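Local coordinates for YfkN protein (Bacillus subtilis subsp. subtilis, PDB 3GVE) that belongs to the calcineurin-like phosphoesterase family of metal-dependent proteins and carries a manganese ion and a magnesium ion side by side, at residues A[65-70]-A[107-112]; A[18-23]-A[59-64]; A[231-236]-A[270-275]; A[242-247]-A[274-279]. All blocks are in the same frame, centred on the assembly; numbering follows the deposited sequence.

How the contacts relate
Along the chain contact 2 closes before contact 1 opens, and contacts 3 and 4 follow, both ending on the stretch around Gly274 and Ile275. Contacts 1 and 2, with centres 9 Å apart, build one side of the two-metal site: both reach the magnesium ion, and Glu110 and Gln67 of contact 1 bond to Asp64 and His21 of contact 2. Contacts 3 and 4, centres 6 Å apart, belong to the mixed sheet that contains strands 244-247, 271-272 and 275-280, with helix 232-238 packed on it. The centres of contacts 2 and 4 are 16 Å apart, yet the two touch, Asn62 and Thr18 of contact 2 reaching strand 244-247 of contact 4.

Contact 1. Residues A[65-70]-A[107-112]; sequences LIQGNP and GNHEFN. With MG (magnesium ion), chain D.
Glu110 OE2 is gripped by two successive backbone amides of the loop after strand 57-61. Leu65 N reaches OE2 at 2.8 Å on its syn side, the side of the other oxygen, while Ile66 N, 3.1 Å from OE2, arrives nearly along the C-O axis. The second oxygen, OE1, accepts from Gly107 N at 2.7 Å, on the anti side, and also from the backbone N of Asp64. Four N-H groups thus hold one buried carboxylate, a task suited to glutamate, whose chain, bent at chi2 (70°), brings CD round toward the loop. Ile66 covers the aliphatic part: its CD1 lies 4.0 Å from Glu110 CG.

Further along, Gln67 meets His109 and Asn112. The amide of Gln67 crosses the imidazole obliquely, their planes 20° apart, with NE2 3.2 Å from His109 ND1; the angle is too poor for a hydrogen bond, so this is packing. His109 ND1 donates instead to Asn112 OD1, 2.7 Å away and in the ring plane, in a nearly straight bond (172°). That bond fixes the ring's rotation, and His109 NE2 bonds to a bound citric acid molecule. Asn108, in the same 3-10 segment, sends OD1 to the magnesium ion, which Asp64, His216 and His249 also bind.

The amide donors around the Glu110 carboxylate would probably favour its ionised form. Because the same carboxylate ties residues 64-66 to Gly107, it is consistent with a second-shell group that positions the neighbouring ligands Asp64 and Asn108 around the metal.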
loop_
_atom_site.group_PDB
_atom_site.type_symbol
_atom_site.label_atom_id
_atom_site.label_comp_id
_atom_site.label_asym_id
_atom_site.label_seq_id
_atom_site.Cartn_x
_atom_site.Cartn_y
_atom_site.Cartn_z
ATOM N N LEU A 65 10.072 -8.471 -3.933
ATOM C CA LEU A 65 10.151 -9.435 -2.837
ATOM C C LEU A 65 10.739 -8.871 -1.534
ATOM O O LEU A 65 10.217 -9.129 -0.468
ATOM C CB LEU A 65 10.986 -10.635 -3.295
ATOM C CG LEU A 65 11.380 -11.637 -2.208
ATOM C CD1 LEU A 65 10.162 -12.370 -1.707
ATOM C CD2 LEU A 65 12.435 -12.632 -2.760
ATOM N N ILE A 66 11.829 -8.123 -1.636
ATOM C CA ILE A 66 12.621 -7.775 -0.467
ATOM C C ILE A 66 12.302 -6.425 0.160
ATOM O O ILE A 66 12.883 -6.067 1.174
ATOM C CB ILE A 66 14.137 -7.838 -0.789
ATOM C CG1 ILE A 66 14.551 -6.679 -1.712
ATOM C CG2 ILE A 66 14.503 -9.200 -1.365
ATOM C CD1 ILE A 66 16.054 -6.609 -1.988
ATOM N N GLN A 67 11.387 -5.682 -0.442
ATOM C CA GLN A 67 11.063 -4.327 -0.006
ATOM C C GLN A 67 9.561 -4.144 0.102
ATOM O O GLN A 67 8.810 -4.723 -0.652
ATOM C CB GLN A 67 11.609 -3.329 -1.030
ATOM C CG GLN A 67 11.511 -1.865 -0.597
ATOM C CD GLN A 67 10.144 -1.214 -0.830
ATOM O OE1 GLN A 67 9.822 -0.205 -0.210
ATOM N NE2 GLN A 67 9.375 -1.759 -1.723
ATOM N N GLY A 68 9.140 -3.321 1.047
ATOM C CA GLY A 68 7.757 -2.887 1.106
ATOM C C GLY A 68 7.177 -2.662 2.488
ATOM O O GLY A 68 6.240 -1.911 2.655
ATOM N N ASN A 69 7.735 -3.339 3.481
ATOM C CA ASN A 69 7.247 -3.218 4.859
ATOM C C ASN A 69 8.402 -3.038 5.850
ATOM O O ASN A 69 9.533 -2.991 5.442
ATOM C CB ASN A 69 6.285 -4.363 5.225
ATOM C CG ASN A 69 6.973 -5.715 5.406
ATOM O OD1 ASN A 69 6.316 -6.750 5.492
ATOM N ND2 ASN A 69 8.268 -5.704 5.502
ATOM N N PRO A 70 8.124 -2.927 7.146
ATOM C CA PRO A 70 9.214 -2.707 8.107
ATOM C C PRO A 70 10.203 -3.870 8.257
ATOM O O PRO A 70 11.302 -3.630 8.692
ATOM C CB PRO A 70 8.465 -2.420 9.417
ATOM C CG PRO A 70 7.228 -1.745 8.947
ATOM C CD PRO A 70 6.824 -2.519 7.715
ATOM N N GLY A 107 12.298 -7.314 -9.279
ATOM C CA GLY A 107 11.218 -6.389 -9.512
ATOM C C GLY A 107 11.822 -4.974 -9.325
ATOM O O GLY A 107 13.003 -4.780 -8.958
ATOM N N ASN A 108 10.999 -3.969 -9.665
ATOM C CA ASN A 108 11.518 -2.581 -9.541
ATOM C C ASN A 108 11.963 -2.250 -8.126
ATOM O O ASN A 108 12.925 -1.535 -7.873
ATOM C CB ASN A 108 10.516 -1.519 -10.060
ATOM C CG ASN A 108 9.071 -1.776 -9.621
ATOM O OD1 ASN A 108 8.458 -2.814 -9.869
ATOM N ND2 ASN A 108 8.569 -0.851 -8.854
ATOM N N HIS A 109 11.215 -2.743 -7.148
ATOM C CA HIS A 109 11.508 -2.407 -5.720
ATOM C C HIS A 109 12.805 -3.058 -5.207
ATOM O O HIS A 109 13.286 -2.599 -4.164
ATOM C CB HIS A 109 10.300 -2.666 -4.826
ATOM C CG HIS A 109 9.242 -1.643 -5.031
ATOM N ND1 HIS A 109 9.367 -0.341 -4.567
ATOM C CD2 HIS A 109 8.093 -1.696 -5.731
ATOM C CE1 HIS A 109 8.294 0.362 -4.944
ATOM N NE2 HIS A 109 7.495 -0.450 -5.633
ATOM N N GLU A 110 13.353 -4.043 -5.914
ATOM C CA GLU A 110 14.644 -4.604 -5.531
ATOM C C GLU A 110 15.777 -3.583 -5.619
ATOM O O GLU A 110 16.793 -3.790 -5.018
ATOM C CB GLU A 110 14.965 -5.839 -6.398
ATOM C CG GLU A 110 14.647 -7.201 -5.738
ATOM C CD GLU A 110 13.167 -7.446 -5.598
ATOM O OE1 GLU A 110 12.440 -7.185 -6.558
ATOM O OE2 GLU A 110 12.734 -7.886 -4.547
ATOM N N PHE A 111 15.556 -2.507 -6.353
ATOM C CA PHE A 111 16.576 -1.486 -6.557
ATOM C C PHE A 111 16.513 -0.333 -5.568
ATOM O O PHE A 111 17.368 0.521 -5.577
ATOM C CB PHE A 111 16.469 -0.953 -7.992
ATOM C CG PHE A 111 16.777 -1.994 -9.035
ATOM C CD1 PHE A 111 18.079 -2.246 -9.402
ATOM C CD2 PHE A 111 15.770 -2.748 -9.603
ATOM C CE1 PHE A 111 18.367 -3.226 -10.335
ATOM C CE2 PHE A 111 16.051 -3.718 -10.518
ATOM C CZ PHE A 111 17.340 -3.954 -10.887
ATOM N N ASN A 112 15.479 -0.313 -4.728
ATOM C CA ASN A 112 15.208 0.824 -3.837
ATOM C C ASN A 112 16.322 1.087 -2.818
ATOM O O ASN A 112 16.476 2.191 -2.347
ATOM C CB ASN A 112 13.912 0.618 -3.027
ATOM C CG ASN A 112 12.621 0.699 -3.842
ATOM O OD1 ASN A 112 11.577 0.470 -3.276
ATOM N ND2 ASN A 112 12.683 1.023 -5.119
HETATM MG MG MG D . 6.718 -3.841 -9.403
HETATM O O HOH W 1 4.517 -3.507 -8.404
#

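Contact 2. Residues A[18-23]-A[59-64]; sequences TDIHAN and LVDNGD. With MN (manganese (II) ion), chain C; MG (magnesium ion), chain D.
Asp19, His21 and Asp64 meet at the manganese ion, on loops that follow neighbouring parallel strands, 9-17 and 57-61; Asp-x-His and Gly-Asp are signature elements of the calcineurin-like metallophosphoesterase fold. Metal bonds come first. Asp19 OD1 lies 2.1 Å and His21 NE2 2.2 Å from manganese, and Asp64 OD2 bridges manganese and magnesium, while Asp64 OD1 accepts from His109 N. The two carboxylates run side by side with planes 87° apart, their close oxygens reconciled by the shared cation. His251 and two waters complete the manganese site.

Backbone hydrogen bonds join the loops: Asp19 N donates to Gly63 O, and His21 N to Asp64 O at 2.9 Å. That carbonyl oxygen also sits over the centre of the imidazole, 3.7 Å above its plane. Gly63 has backbone angles at which a side chain would jam against the preceding carbonyl.

Among side-chain bonds, His21 ND1 bonds to Gln67 O, which leaves NE2 to face the metal. Thr18 OG1 donates to Asp19 OD2, and Asp61 OD2 closes an Asx turn with Gly63 N; Asp61 OD1 is also bonded to Thr17. One water accepts from Ile20 N at 2.9 Å and donates to Gly63 O and, at 2.8 Å, to Asp61 OD1.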
loop_
_atom_site.group_PDB
_atom_site.type_symbol
_atom_site.label_atom_id
_atom_site.label_comp_id
_atom_site.label_asym_id
_atom_site.label_seq_id
_atom_site.Cartn_x
_atom_site.Cartn_y
_atom_site.Cartn_z
ATOM N N THR A 18 4.542 -13.629 -6.539
ATOM C CA THR A 18 4.944 -12.328 -7.048
ATOM C C THR A 18 4.545 -11.222 -6.085
ATOM O O THR A 18 3.564 -11.336 -5.378
ATOM C CB THR A 18 4.328 -12.030 -8.461
ATOM O OG1 THR A 18 5.040 -10.948 -9.095
ATOM C CG2 THR A 18 2.830 -11.694 -8.370
ATOM N N ASP A 19 5.304 -10.139 -6.105
ATOM C CA ASP A 19 4.961 -8.937 -5.353
ATOM C C ASP A 19 4.659 -9.237 -3.874
ATOM O O ASP A 19 3.767 -8.679 -3.272
ATOM C CB ASP A 19 3.818 -8.167 -6.048
ATOM C CG ASP A 19 4.243 -7.605 -7.393
ATOM O OD1 ASP A 19 4.727 -6.454 -7.424
ATOM O OD2 ASP A 19 4.098 -8.324 -8.409
ATOM N N ILE A 20 5.497 -10.071 -3.227
ATOM C CA ILE A 20 5.339 -10.483 -1.823
ATOM C C ILE A 20 5.592 -9.278 -0.918
ATOM O O ILE A 20 4.954 -9.149 0.134
ATOM C CB ILE A 20 6.302 -11.671 -1.516
ATOM C CG1 ILE A 20 5.812 -12.928 -2.174
ATOM C CG2 ILE A 20 6.405 -11.882 -0.028
ATOM C CD1 ILE A 20 4.631 -13.457 -1.780
ATOM N N HIS A 21 6.509 -8.420 -1.324
ATOM C CA HIS A 21 6.800 -7.133 -0.697
ATOM C C HIS A 21 7.145 -7.314 0.790
ATOM O O HIS A 21 6.661 -6.600 1.657
ATOM C CB HIS A 21 5.637 -6.143 -0.921
ATOM C CG HIS A 21 5.665 -5.480 -2.265
ATOM N ND1 HIS A 21 6.637 -4.577 -2.621
ATOM C CD2 HIS A 21 4.856 -5.606 -3.344
ATOM C CE1 HIS A 21 6.419 -4.166 -3.856
ATOM N NE2 HIS A 21 5.350 -4.778 -4.324
ATOM N N ALA A 22 7.993 -8.304 1.050
ATOM C CA ALA A 22 8.576 -8.557 2.390
ATOM C C ALA A 22 7.568 -9.020 3.438
ATOM O O ALA A 22 7.876 -9.097 4.613
ATOM C CB ALA A 22 9.365 -7.334 2.902
ATOM N N ASN A 23 6.369 -9.350 2.987
ATOM C CA ASN A 23 5.351 -9.922 3.873
ATOM C C ASN A 23 5.579 -11.423 4.093
ATOM O O ASN A 23 4.962 -12.259 3.454
ATOM C CB ASN A 23 3.938 -9.638 3.330
ATOM C CG ASN A 23 3.635 -8.148 3.238
ATOM O OD1 ASN A 23 3.471 -7.595 2.162
ATOM N ND2 ASN A 23 3.587 -7.506 4.356
ATOM N N LEU A 59 9.308 -24.133 -8.332
ATOM C CA LEU A 59 8.821 -23.010 -7.545
ATOM C C LEU A 59 9.667 -21.767 -7.848
ATOM O O LEU A 59 10.867 -21.768 -7.716
ATOM C CB LEU A 59 8.867 -23.365 -6.056
ATOM C CG LEU A 59 8.569 -22.225 -5.069
ATOM C CD1 LEU A 59 7.127 -21.718 -5.214
ATOM C CD2 LEU A 59 8.824 -22.720 -3.640
ATOM N N VAL A 60 8.995 -20.708 -8.271
ATOM C CA VAL A 60 9.678 -19.476 -8.692
ATOM C C VAL A 60 9.047 -18.244 -8.073
ATOM O O VAL A 60 7.869 -18.214 -7.782
ATOM C CB VAL A 60 9.682 -19.333 -10.243
ATOM C CG1 VAL A 60 10.356 -20.562 -10.877
ATOM C CG2 VAL A 60 8.274 -19.161 -10.794
ATOM N N ASP A 61 9.871 -17.231 -7.875
ATOM C CA ASP A 61 9.379 -15.925 -7.436
ATOM C C ASP A 61 9.584 -14.891 -8.526
ATOM O O ASP A 61 10.587 -14.918 -9.220
ATOM C CB ASP A 61 10.089 -15.450 -6.177
ATOM C CG ASP A 61 9.499 -14.161 -5.655
ATOM O OD1 ASP A 61 8.368 -14.173 -5.140
ATOM O OD2 ASP A 61 10.143 -13.132 -5.817
ATOM N N ASN A 62 8.632 -13.973 -8.638
ATOM C CA ASN A 62 8.649 -12.980 -9.707
ATOM C C ASN A 62 9.077 -11.555 -9.350
ATOM O O ASN A 62 8.878 -10.650 -10.144
ATOM C CB ASN A 62 7.277 -12.953 -10.392
ATOM C CG ASN A 62 7.364 -12.551 -11.863
ATOM O OD1 ASN A 62 8.265 -12.971 -12.577
ATOM N ND2 ASN A 62 6.393 -11.742 -12.317
ATOM N N GLY A 63 9.685 -11.371 -8.176
ATOM C CA GLY A 63 10.224 -10.073 -7.799
ATOM C C GLY A 63 9.273 -9.183 -7.007
ATOM O O GLY A 63 8.163 -9.573 -6.692
ATOM N N ASP A 64 9.734 -7.974 -6.692
ATOM C CA ASP A 64 9.116 -7.097 -5.669
ATOM C C ASP A 64 8.951 -7.909 -4.368
ATOM O O ASP A 64 7.873 -8.027 -3.798
ATOM C CB ASP A 64 7.788 -6.475 -6.146
ATOM C CG ASP A 64 7.981 -5.148 -6.843
ATOM O OD1 ASP A 64 9.141 -4.824 -7.171
ATOM O OD2 ASP A 64 6.957 -4.466 -7.075
HETATM MN MN MN C . 4.765 -4.525 -6.467
HETATM MG MG MG D . 6.718 -3.841 -9.403
HETATM O O HOH W 2 7.707 -11.488 -4.567
HETATM O O HOH W 1 4.517 -3.507 -8.404
HETATM O O HOH W 3 4.819 -2.349 -5.917
#

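Contact 3. Residues A[231-236]-A[270-275]; sequences AVFDLA and GTINGI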
loop_
_atom_site.group_PDB
_atom_site.type_symbol
_atom_site.label_atom_id
_atom_site.label_comp_id
_atom_site.label_asym_id
_atom_site.label_seq_id
_atom_site.Cartn_x
_atom_site.Cartn_y
_atom_site.Cartn_z
ATOM N N ALA A 231 4.343 -5.252 -20.276
ATOM C CA ALA A 231 4.665 -5.778 -21.589
ATOM C C ALA A 231 4.337 -7.244 -21.842
ATOM O O ALA A 231 4.776 -7.779 -22.833
ATOM C CB ALA A 231 6.167 -5.531 -21.883
ATOM N N VAL A 232 3.595 -7.892 -20.948
ATOM C CA VAL A 232 3.320 -9.323 -21.111
ATOM C C VAL A 232 2.637 -9.685 -22.445
ATOM O O VAL A 232 2.966 -10.676 -23.062
ATOM C CB VAL A 232 2.522 -9.890 -19.923
ATOM C CG1 VAL A 232 2.012 -11.306 -20.264
ATOM C CG2 VAL A 232 3.414 -9.931 -18.669
ATOM N N PHE A 233 1.671 -8.883 -22.872
ATOM C CA PHE A 233 0.997 -9.170 -24.143
ATOM C C PHE A 233 2.015 -9.202 -25.285
ATOM O O PHE A 233 1.955 -10.040 -26.146
ATOM C CB PHE A 233 -0.087 -8.128 -24.422
ATOM C CG PHE A 233 -0.861 -8.382 -25.687
ATOM C CD1 PHE A 233 -2.001 -9.168 -25.687
ATOM C CD2 PHE A 233 -0.446 -7.811 -26.872
ATOM C CE1 PHE A 233 -2.719 -9.380 -26.878
ATOM C CE2 PHE A 233 -1.160 -8.019 -28.058
ATOM C CZ PHE A 233 -2.293 -8.800 -28.053
ATOM N N ASP A 234 2.938 -8.254 -25.269
ATOM C CA ASP A 234 3.983 -8.179 -26.284
ATOM C C ASP A 234 5.014 -9.308 -26.191
ATOM O O ASP A 234 5.445 -9.827 -27.201
ATOM C CB ASP A 234 4.628 -6.789 -26.256
ATOM C CG ASP A 234 3.595 -5.684 -26.419
ATOM O OD1 ASP A 234 2.816 -5.730 -27.375
ATOM O OD2 ASP A 234 3.537 -4.827 -25.561
ATOM N N LEU A 235 5.388 -9.689 -24.975
ATOM C CA LEU A 235 6.208 -10.873 -24.794
ATOM C C LEU A 235 5.540 -12.100 -25.410
ATOM O O LEU A 235 6.162 -12.872 -26.117
ATOM C CB LEU A 235 6.435 -11.139 -23.315
ATOM C CG LEU A 235 7.631 -10.450 -22.692
ATOM C CD1 LEU A 235 7.614 -10.749 -21.186
ATOM C CD2 LEU A 235 8.967 -10.934 -23.316
ATOM N N ALA A 236 4.251 -12.262 -25.145
ATOM C CA ALA A 236 3.547 -13.451 -25.619
ATOM C C ALA A 236 3.378 -13.472 -27.135
ATOM O O ALA A 236 3.340 -14.533 -27.722
ATOM C CB ALA A 236 2.180 -13.563 -24.937
ATOM N N GLY A 270 -6.180 -19.968 -19.312
ATOM C CA GLY A 270 -5.191 -19.038 -18.767
ATOM C C GLY A 270 -4.037 -18.823 -19.676
ATOM O O GLY A 270 -2.866 -18.933 -19.214
ATOM N N THR A 271 -4.266 -18.526 -20.937
ATOM C CA THR A 271 -3.197 -18.309 -21.922
ATOM C C THR A 271 -3.272 -16.994 -22.680
ATOM O O THR A 271 -4.375 -16.471 -22.861
ATOM C CB THR A 271 -3.132 -19.520 -22.957
ATOM O OG1 THR A 271 -4.383 -19.566 -23.633
ATOM C CG2 THR A 271 -2.825 -20.838 -22.339
ATOM N N ILE A 272 -2.140 -16.531 -23.155
ATOM C CA ILE A 272 -2.099 -15.391 -24.053
ATOM C C ILE A 272 -1.256 -15.864 -25.235
ATOM O O ILE A 272 -0.127 -16.288 -25.061
ATOM C CB ILE A 272 -1.478 -14.136 -23.386
ATOM C CG1 ILE A 272 -2.187 -13.810 -22.061
ATOM C CG2 ILE A 272 -1.525 -12.941 -24.366
ATOM C CD1 ILE A 272 -1.613 -12.597 -21.345
ATOM N N ASN A 273 -1.851 -15.803 -26.422
ATOM C CA ASN A 273 -1.243 -16.350 -27.633
ATOM C C ASN A 273 -0.794 -17.789 -27.433
ATOM O O ASN A 273 0.240 -18.188 -27.920
ATOM C CB ASN A 273 -0.084 -15.483 -28.132
ATOM C CG ASN A 273 0.364 -15.863 -29.535
ATOM O OD1 ASN A 273 -0.423 -16.333 -30.344
ATOM N ND2 ASN A 273 1.630 -15.672 -29.811
ATOM N N GLY A 274 -1.587 -18.550 -26.693
ATOM C CA GLY A 274 -1.333 -19.964 -26.505
ATOM C C GLY A 274 -0.324 -20.299 -25.433
ATOM O O GLY A 274 -0.062 -21.446 -25.210
ATOM N N ILE A 275 0.224 -19.291 -24.772
ATOM C CA ILE A 275 1.221 -19.499 -23.720
ATOM C C ILE A 275 0.567 -19.283 -22.367
ATOM O O ILE A 275 -0.092 -18.278 -22.189
ATOM C CB ILE A 275 2.372 -18.491 -23.887
ATOM C CG1 ILE A 275 3.073 -18.728 -25.232
ATOM C CG2 ILE A 275 3.375 -18.579 -22.733
ATOM C CD1 ILE A 275 4.075 -17.649 -25.617
#
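Ile272 packs into the side of helix 232-238, and the tight half of the contact is built around its branches. Its CD1 touches Val232 CG1 at 4.0 Å, while CG2 rests 3.8 Å from Ala236 CB and reaches Phe233 CD1 as well. Having CG2 anti to the backbone N and CG1 beside it (chi1 -53°) sends CD1 to Val232 and CG2 to Ala236 and Phe233, a spread that a beta-branched residue provides. Both Val232 and Phe233 cross the isoleucine at about a right angle. Ala236 suits its place because a lone methyl lets the helix come close: CB also lies 3.6 Å from the backbone oxygen of Ile272. Ile245 of strand 244-247 backs Ala236.

Toward the more exposed side, packing gives way to a single polar link. Asn273 ND2 donates to Ala236 O at 2.9 Å in an almost straight bond (177°) that lies in the plane of the amide, although the donor is tilted 31° from the carbonyl plane. Ile275 contributes CD1, loosely placed 3.8 Å from Ala236 O.

Residues 272-275 form a type I' turn, with the positive phi angles that Asn273 and Gly274 accommodate readily. It is the tight connection of a beta-hairpin between strands 271-272 and 275-280, laid against the helix in a layered alpha/beta fold.

Contact 4. Residues A[242-247]-A[274-279]; sequences IDAIIS and GIPVVM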
loop_
_atom_site.group_PDB
_atom_site.type_symbol
_atom_site.label_atom_id
_atom_site.label_comp_id
_atom_site.label_asym_id
_atom_site.label_seq_id
_atom_site.Cartn_x
_atom_site.Cartn_y
_atom_site.Cartn_z
ATOM N N ILE A 242 9.174 -18.922 -25.615
ATOM C CA ILE A 242 8.782 -18.902 -24.208
ATOM C C ILE A 242 7.617 -19.858 -24.024
ATOM O O ILE A 242 6.617 -19.778 -24.717
ATOM C CB ILE A 242 8.351 -17.501 -23.754
ATOM C CG1 ILE A 242 9.528 -16.529 -23.871
ATOM C CG2 ILE A 242 7.814 -17.554 -22.318
ATOM C CD1 ILE A 242 9.176 -15.045 -23.620
ATOM N N ASP A 243 7.767 -20.768 -23.079
ATOM C CA ASP A 243 6.746 -21.773 -22.804
ATOM C C ASP A 243 5.783 -21.440 -21.665
ATOM O O ASP A 243 4.729 -22.031 -21.572
ATOM C CB ASP A 243 7.405 -23.119 -22.541
ATOM C CG ASP A 243 8.262 -23.556 -23.711
ATOM O OD1 ASP A 243 7.715 -23.736 -24.812
ATOM O OD2 ASP A 243 9.474 -23.665 -23.539
ATOM N N ALA A 244 6.177 -20.511 -20.798
ATOM C CA ALA A 244 5.356 -20.115 -19.650
ATOM C C ALA A 244 5.793 -18.741 -19.203
ATOM O O ALA A 244 6.966 -18.448 -19.225
ATOM C CB ALA A 244 5.543 -21.110 -18.522
ATOM N N ILE A 245 4.826 -17.933 -18.778
ATOM C CA ILE A 245 5.093 -16.579 -18.298
ATOM C C ILE A 245 4.480 -16.355 -16.921
ATOM O O ILE A 245 3.294 -16.538 -16.723
ATOM C CB ILE A 245 4.541 -15.506 -19.268
ATOM C CG1 ILE A 245 5.190 -15.654 -20.649
ATOM C CG2 ILE A 245 4.790 -14.105 -18.705
ATOM C CD1 ILE A 245 4.467 -14.842 -21.768
ATOM N N ILE A 246 5.321 -15.949 -15.983
ATOM C CA ILE A 246 4.864 -15.445 -14.700
ATOM C C ILE A 246 4.835 -13.913 -14.819
ATOM O O ILE A 246 5.820 -13.306 -15.208
ATOM C CB ILE A 246 5.801 -15.856 -13.549
ATOM C CG1 ILE A 246 6.166 -17.353 -13.604
ATOM C CG2 ILE A 246 5.187 -15.478 -12.200
ATOM C CD1 ILE A 246 4.994 -18.286 -13.741
ATOM N N SER A 247 3.696 -13.320 -14.479
ATOM C CA SER A 247 3.501 -11.893 -14.580
ATOM C C SER A 247 3.252 -11.369 -13.180
ATOM O O SER A 247 2.859 -12.068 -12.287
ATOM C CB SER A 247 2.313 -11.612 -15.510
ATOM O OG SER A 247 2.001 -10.236 -15.619
ATOM N N GLY A 274 -1.587 -18.550 -26.693
ATOM C CA GLY A 274 -1.333 -19.964 -26.505
ATOM C C GLY A 274 -0.324 -20.299 -25.433
ATOM O O GLY A 274 -0.062 -21.446 -25.210
ATOM N N ILE A 275 0.224 -19.291 -24.772
ATOM C CA ILE A 275 1.221 -19.499 -23.720
ATOM C C ILE A 275 0.567 -19.283 -22.367
ATOM O O ILE A 275 -0.092 -18.278 -22.189
ATOM C CB ILE A 275 2.372 -18.491 -23.887
ATOM C CG1 ILE A 275 3.073 -18.728 -25.232
ATOM C CG2 ILE A 275 3.375 -18.579 -22.733
ATOM C CD1 ILE A 275 4.075 -17.649 -25.617
ATOM N N PRO A 276 0.745 -20.202 -21.419
ATOM C CA PRO A 276 0.137 -19.993 -20.099
ATOM C C PRO A 276 0.805 -18.821 -19.376
ATOM O O PRO A 276 2.023 -18.662 -19.417
ATOM C CB PRO A 276 0.398 -21.319 -19.370
ATOM C CG PRO A 276 1.570 -21.911 -20.035
ATOM C CD PRO A 276 1.543 -21.444 -21.471
ATOM N N VAL A 277 -0.036 -18.019 -18.740
ATOM C CA VAL A 277 0.379 -16.840 -18.001
ATOM C C VAL A 277 -0.376 -16.816 -16.686
ATOM O O VAL A 277 -1.561 -17.073 -16.655
ATOM C CB VAL A 277 -0.006 -15.557 -18.770
ATOM C CG1 VAL A 277 0.381 -14.301 -17.972
ATOM C CG2 VAL A 277 0.642 -15.553 -20.159
ATOM N N VAL A 278 0.322 -16.491 -15.614
ATOM C CA VAL A 278 -0.346 -16.296 -14.331
ATOM C C VAL A 278 0.138 -15.009 -13.675
ATOM O O VAL A 278 1.292 -14.636 -13.798
ATOM C CB VAL A 278 -0.156 -17.515 -13.375
ATOM C CG1 VAL A 278 -0.796 -18.768 -13.997
ATOM C CG2 VAL A 278 1.323 -17.746 -13.043
HETATM N N MSE A 279 -0.772 -14.359 -12.964
HETATM C CA MSE A 279 -0.454 -13.178 -12.166
HETATM C C MSE A 279 -1.180 -13.335 -10.835
HETATM O O MSE A 279 -2.376 -13.065 -10.717
HETATM C CB MSE A 279 -0.889 -11.876 -12.853
HETATM C CG MSE A 279 -0.601 -10.632 -11.999
HETATM SE SE MSE A 279 -1.414 -9.018 -12.705
HETATM C CE MSE A 279 -0.356 -8.815 -14.300
#
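Ile242 presents its carbonyl oxygen to Ile275, whose CD1 comes to 3.4 Å from Ile242 O. Asp243 continues the backbone approach: its O lies 3.2 Å from Pro276 CD, while its carboxylate turns to the backbone of Ile211 on the next strand. At Ala244 the strand begins; its small CB lies near Pro276 CG, and Ile290 of the other sheet packs on both. The proline ring sets CD against Asp243 O where an N-H would point, so Pro276 gives no donor there and the pairing starts with its O.

Ile245 N donates to Pro276 O at 3.0 Å, and Ile245 O in turn accepts from Val278 N at 3.2 Å and is approached by the CA of Val277. Such alternation, one residue of one strand bonding to both flanks of its partner, marks parallel pairing; strand 244-247 lies between strands 210-215 and 275-280 in the mixed sheet, the local axes only 16° apart. Ile245 points to the same face as Val277, with CB 4.0 Å from Val277 CG2, and helix 232-238 covers them through Ala236 and Val232.

Ile246 faces the other way beside Val278, both side chains pointing alike, with CD1 3.8 Å from Val278 CG2; beta-branched residues suit both positions in a buried strand. Ser247 N then donates to Val278 O at 2.8 Å, and Ser247 O receives a CA-H contact from selenomethionine Met279.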